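Side-chain contacts in 4-aminobutyrate transaminase (Acinetobacter baumannii, PDB 6WOP), which probably catalyses the pyridoxal 5'-phosphate-dependent transfer of the amino group of 4-aminobutyrate to 2-oxoglutarate: residues A262-M267 against A284-A289; E92-R97 against A106-T111. All coordinates share one frame; numbering follows the deposited sequence.

Interaction 1 of 2, residues A262-M267 against A284-A289; sequences ADLITM and AEVMDA
L264, V286 and M287 form a small, buried, purely apolar contact at the start of strand 264-267, where the short helix 284-287 packs beside the mixed sheet that holds strands 236-240, 264-267 and 278-283. The evidence is a set of carbon and sulfur approaches; the two segments bury 146 Å² between them. One methyl does most of the work. L264 CD2 lies 3.5 Å from M287 SD, a close approach, and 3.9 Å from V286 CG1, so it meets both helix residues at once. The other branch, L264 CD1, stands 4.0 Å from V286 CG1, and the fork atom L264 CG is 4.1 Å from that same methyl. V286 CG1 therefore sits against the branched end of the leucine. It is placed there by chi1 of 172°, which sets CG1 anti to the backbone N, while CB already points toward the strand. M287 reaches L264 differently: its chain bends at chi2 (-72°) and again at chi3 (-67°), and the sulfur at this double bend, not the terminal methyl, touches the leucine. Next to the apolar group lies a polar site at D263, whose OD1 forms a salt bridge with R283 and OD2 another with R227. These paired charges probably stabilise the carboxylate in its buried setting. The surrounding layers complete the packing: L264 also touches V238 of strand 236-240 and V280 of strand 278-283, V286 touches I122 of helix 112-127, and M287 lies on V280 and on P17 of the second subunit.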
loop_
_atom_site.group_PDB
_atom_site.type_symbol
_atom_site.label_atom_id
_atom_site.label_comp_id
_atom_site.label_asym_id
_atom_site.label_seq_id
_atom_site.Cartn_x
_atom_site.Cartn_y
_atom_site.Cartn_z
ATOM N N ALA A 262 20.872 -1.264 -20.706
ATOM C CA ALA A 262 19.949 -0.820 -19.665
ATOM C C ALA A 262 19.886 0.704 -19.634
ATOM O O ALA A 262 20.824 1.394 -20.062
ATOM C CB ALA A 262 20.445 -1.319 -18.303
ATOM N N ASP A 263 18.768 1.240 -19.118
ATOM C CA ASP A 263 18.629 2.675 -18.999
ATOM C C ASP A 263 19.342 3.204 -17.769
ATOM O O ASP A 263 19.758 4.369 -17.758
ATOM C CB ASP A 263 17.137 3.048 -18.872
ATOM C CG ASP A 263 16.348 2.638 -20.089
ATOM O OD1 ASP A 263 16.441 3.382 -21.087
ATOM O OD2 ASP A 263 15.642 1.584 -20.047
ATOM N N LEU A 264 19.379 2.389 -16.703
ATOM C CA LEU A 264 19.990 2.689 -15.410
ATOM C C LEU A 264 20.817 1.497 -14.937
ATOM O O LEU A 264 20.415 0.334 -15.122
ATOM C CB LEU A 264 18.920 3.000 -14.340
ATOM C CG LEU A 264 18.032 4.186 -14.662
ATOM C CD1 LEU A 264 16.727 4.228 -13.849
ATOM C CD2 LEU A 264 18.852 5.487 -14.305
ATOM N N ILE A 265 21.964 1.764 -14.297
ATOM C CA ILE A 265 22.786 0.692 -13.735
ATOM C C ILE A 265 23.126 1.042 -12.298
ATOM O O ILE A 265 23.560 2.170 -12.024
ATOM C CB ILE A 265 24.068 0.467 -14.554
ATOM C CG1 ILE A 265 23.721 0.067 -15.981
ATOM C CG2 ILE A 265 24.922 -0.598 -13.895
ATOM C CD1 ILE A 265 24.938 0.009 -16.925
ATOM N N THR A 266 22.996 0.072 -11.378
ATOM C CA THR A 266 23.377 0.374 -10.010
ATOM C C THR A 266 24.730 -0.259 -9.702
ATOM O O THR A 266 25.078 -1.306 -10.261
ATOM C CB THR A 266 22.332 -0.147 -9.013
ATOM O OG1 THR A 266 22.138 -1.554 -9.189
ATOM C CG2 THR A 266 20.994 0.558 -9.229
ATOM N N MET A 267 25.457 0.348 -8.760
ATOM C CA MET A 267 26.815 -0.079 -8.398
ATOM C C MET A 267 26.996 0.050 -6.907
ATOM O O MET A 267 26.494 0.992 -6.294
ATOM C CB MET A 267 27.899 0.828 -9.045
ATOM C CG MET A 267 27.757 0.974 -10.543
ATOM S SD MET A 267 28.717 2.380 -11.131
ATOM C CE MET A 267 27.658 3.798 -10.723
ATOM N N ALA A 284 21.300 10.369 -19.385
ATOM C CA ALA A 284 21.240 11.703 -18.753
ATOM C C ALA A 284 19.803 12.183 -18.515
ATOM O O ALA A 284 19.498 12.782 -17.475
ATOM C CB ALA A 284 21.963 12.730 -19.629
ATOM N N GLU A 285 18.927 12.033 -19.521
ATOM C CA GLU A 285 17.601 12.637 -19.394
ATOM C C GLU A 285 16.766 11.859 -18.399
ATOM O O GLU A 285 15.885 12.442 -17.741
ATOM C CB GLU A 285 16.892 12.731 -20.751
ATOM C CG GLU A 285 16.495 11.393 -21.343
ATOM C CD GLU A 285 15.662 11.588 -22.648
ATOM O OE1 GLU A 285 14.914 10.671 -23.073
ATOM O OE2 GLU A 285 15.746 12.686 -23.228
ATOM N N VAL A 286 17.111 10.597 -18.174
ATOM C CA VAL A 286 16.430 9.832 -17.115
ATOM C C VAL A 286 16.936 10.260 -15.741
ATOM O O VAL A 286 16.153 10.565 -14.838
ATOM C CB VAL A 286 16.628 8.315 -17.352
ATOM C CG1 VAL A 286 16.094 7.464 -16.152
ATOM C CG2 VAL A 286 16.012 7.927 -18.673
ATOM N N MET A 287 18.267 10.338 -15.588
ATOM C CA MET A 287 18.863 10.771 -14.327
ATOM C C MET A 287 18.441 12.183 -13.928
ATOM O O MET A 287 18.341 12.471 -12.733
ATOM C CB MET A 287 20.401 10.718 -14.418
ATOM C CG MET A 287 20.944 9.305 -14.702
ATOM S SD MET A 287 20.787 8.218 -13.257
ATOM C CE MET A 287 21.965 9.029 -12.095
ATOM N N ASP A 288 18.219 13.075 -14.890
ATOM C CA ASP A 288 17.847 14.450 -14.587
ATOM C C ASP A 288 16.366 14.609 -14.228
ATOM O O ASP A 288 15.916 15.748 -14.060
ATOM C CB ASP A 288 18.136 15.383 -15.779
ATOM C CG ASP A 288 19.549 15.921 -15.733
ATOM O OD1 ASP A 288 20.104 16.018 -14.615
ATOM O OD2 ASP A 288 20.107 16.217 -16.810
ATOM N N ALA A 289 15.612 13.518 -14.142
ATOM C CA ALA A 289 14.181 13.684 -13.919
ATOM C C ALA A 289 13.905 14.275 -12.554
ATOM O O ALA A 289 13.123 15.251 -12.485
ATOM C CB ALA A 289 13.448 12.349 -14.137
#

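Interaction 2 of 2, residues E92-R97 against A106-T111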
loop_
_atom_site.group_PDB
_atom_site.type_symbol
_atom_site.label_atom_id
_atom_site.label_comp_id
_atom_site.label_asym_id
_atom_site.label_seq_id
_atom_site.Cartn_x
_atom_site.Cartn_y
_atom_site.Cartn_z
ATOM N N GLU A 92 32.507 11.390 -13.857
ATOM C CA GLU A 92 32.994 11.444 -15.239
ATOM C C GLU A 92 33.593 10.111 -15.656
ATOM O O GLU A 92 33.369 9.623 -16.776
ATOM C CB GLU A 92 34.047 12.568 -15.375
ATOM C CG GLU A 92 33.480 13.953 -15.255
ATOM C CD GLU A 92 34.561 15.025 -15.149
ATOM O OE1 GLU A 92 35.666 14.736 -14.610
ATOM O OE2 GLU A 92 34.293 16.161 -15.585
ATOM N N ARG A 93 34.377 9.501 -14.753
ATOM C CA ARG A 93 35.033 8.242 -15.078
ATOM C C ARG A 93 34.029 7.093 -15.254
ATOM O O ARG A 93 34.210 6.226 -16.113
ATOM C CB ARG A 93 36.055 7.931 -13.977
ATOM C CG ARG A 93 37.240 8.939 -14.030
ATOM C CD ARG A 93 38.356 8.489 -13.042
ATOM N NE ARG A 93 39.212 7.431 -13.578
ATOM C CZ ARG A 93 40.005 6.662 -12.829
ATOM N NH1 ARG A 93 40.055 6.832 -11.485
ATOM N NH2 ARG A 93 40.791 5.778 -13.414
ATOM N N ILE A 94 32.998 7.042 -14.431
ATOM C CA ILE A 94 31.966 6.013 -14.603
ATOM C C ILE A 94 31.140 6.291 -15.835
ATOM O O ILE A 94 30.788 5.363 -16.578
ATOM C CB ILE A 94 31.084 5.961 -13.323
ATOM C CG1 ILE A 94 31.900 5.501 -12.094
ATOM C CG2 ILE A 94 29.845 5.050 -13.496
ATOM C CD1 ILE A 94 32.165 4.030 -12.101
ATOM N N ASN A 95 30.745 7.567 -16.055
ATOM C CA ASN A 95 29.982 7.901 -17.270
ATOM C C ASN A 95 30.729 7.442 -18.506
ATOM O O ASN A 95 30.137 6.955 -19.481
ATOM C CB ASN A 95 29.750 9.408 -17.416
ATOM C CG ASN A 95 28.803 9.972 -16.394
ATOM O OD1 ASN A 95 27.970 9.245 -15.857
ATOM N ND2 ASN A 95 28.942 11.258 -16.101
ATOM N N GLU A 96 32.046 7.602 -18.500
ATOM C CA GLU A 96 32.802 7.228 -19.681
ATOM C C GLU A 96 32.756 5.715 -19.913
ATOM O O GLU A 96 32.722 5.259 -21.054
ATOM C CB GLU A 96 34.262 7.701 -19.496
ATOM C CG GLU A 96 35.192 7.284 -20.637
ATOM C CD GLU A 96 36.657 7.271 -20.173
ATOM O OE1 GLU A 96 37.404 6.299 -20.485
ATOM O OE2 GLU A 96 37.039 8.232 -19.455
ATOM N N ARG A 97 32.753 4.932 -18.843
ATOM C CA ARG A 97 32.900 3.489 -18.922
ATOM C C ARG A 97 31.593 2.703 -18.962
ATOM O O ARG A 97 31.597 1.530 -19.382
ATOM C CB ARG A 97 33.705 3.042 -17.721
ATOM C CG ARG A 97 35.165 3.497 -17.801
ATOM C CD ARG A 97 35.897 3.352 -16.432
ATOM N NE ARG A 97 37.357 3.575 -16.569
ATOM C CZ ARG A 97 37.888 4.786 -16.790
ATOM N NH1 ARG A 97 37.083 5.861 -16.843
ATOM N NH2 ARG A 97 39.220 4.948 -16.963
ATOM N N ALA A 106 25.834 10.358 -13.533
ATOM C CA ALA A 106 25.964 9.457 -12.400
ATOM C C ALA A 106 25.832 10.248 -11.109
ATOM O O ALA A 106 26.183 11.428 -11.031
ATOM C CB ALA A 106 27.337 8.716 -12.372
ATOM N N ALA A 107 25.390 9.571 -10.066
ATOM C CA ALA A 107 25.408 10.167 -8.742
ATOM C C ALA A 107 25.801 9.074 -7.773
ATOM O O ALA A 107 25.577 7.903 -8.063
ATOM C CB ALA A 107 24.005 10.650 -8.328
ATOM N N PHE A 108 26.325 9.457 -6.612
ATOM C CA PHE A 108 26.841 8.475 -5.641
ATOM C C PHE A 108 26.035 8.562 -4.365
ATOM O O PHE A 108 25.647 9.662 -3.941
ATOM C CB PHE A 108 28.357 8.738 -5.358
ATOM C CG PHE A 108 29.152 8.595 -6.607
ATOM C CD1 PHE A 108 29.268 7.354 -7.178
ATOM C CD2 PHE A 108 29.602 9.705 -7.311
ATOM C CE1 PHE A 108 29.876 7.184 -8.403
ATOM C CE2 PHE A 108 30.231 9.536 -8.541
ATOM C CZ PHE A 108 30.377 8.291 -9.075
ATOM N N PHE A 109 25.750 7.388 -3.794
ATOM C CA PHE A 109 25.101 7.307 -2.489
ATOM C C PHE A 109 26.021 6.516 -1.578
ATOM O O PHE A 109 27.255 6.571 -1.774
ATOM C CB PHE A 109 23.717 6.671 -2.686
ATOM C CG PHE A 109 22.944 7.417 -3.701
ATOM C CD1 PHE A 109 22.360 8.647 -3.359
ATOM C CD2 PHE A 109 22.849 6.965 -4.998
ATOM C CE1 PHE A 109 21.658 9.391 -4.305
ATOM C CE2 PHE A 109 22.155 7.734 -5.957
ATOM C CZ PHE A 109 21.601 8.941 -5.588
ATOM N N THR A 110 25.461 5.812 -0.591
ATOM C CA THR A 110 26.327 5.077 0.338
ATOM C C THR A 110 26.187 3.570 0.228
ATOM O O THR A 110 27.207 2.871 0.174
ATOM C CB THR A 110 26.080 5.511 1.774
ATOM O OG1 THR A 110 26.135 6.950 1.844
ATOM C CG2 THR A 110 27.195 4.947 2.721
ATOM N N THR A 111 24.961 3.035 0.235
ATOM C CA THR A 111 24.799 1.583 0.262
ATOM C C THR A 111 24.281 1.016 -1.060
ATOM O O THR A 111 23.690 1.720 -1.896
ATOM C CB THR A 111 23.823 1.180 1.379
ATOM O OG1 THR A 111 22.545 1.731 1.039
ATOM C CG2 THR A 111 24.269 1.721 2.779
#
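N95, on the last turns of helix 85-97, meets strand 104-109, outermost in this chain's sheet, at A106. Beyond CB, CG swings beside the helix backbone N (chi1 -69°), which carries the amide toward the strand. CG itself comes within 4.1 Å of A106 N. From there the group forks. OD1 comes closest, 3.3 Å from A106 N, though the angle is too poor for a hydrogen bond, and lies 3.6 Å from the methyl CB of A106, which points toward the helix. ND2, the other tip, stays 4.1 Å from A106 N and instead donates to the carbonyl O of A15 in the second subunit, a bond that helps fix how the amide is turned. One residue earlier in the helix, I94 CG1 approaches the edge of the F108 ring, near its plane, at 4.4 Å from CZ. That ring is further held by an edge-to-face pairing with Y87 of the same helix, whose OH also bonds to F108 N. The backbone of A106 is hydrogen-bonded to the second subunit. A helix laid by its apolar side against such an outer strand, here at a subunit interface, fits the layered alpha/beta large domain of fold type I aminotransferases.

How the interactions relate
From the N terminus, interaction 2 comes first: after helix 85-97 a six-residue connection leads to strand 104-109, so that eight residues separate the two segments. The chain then runs through helix 112-127 and much of the sheet before interaction 1 closes a 16-residue excursion that includes strand 278-283. The two closures lie in series, neither nesting nor crossing. In space they adjoin, with centres about 10 Å apart: M267 SD is 3.7 Å from I94 CG2, and M287 CE is 4.0 Å from A106 CA. Strand 278-283, between strands 104-109 and 264-267, joins them within one sheet, and both contacts border the second subunit.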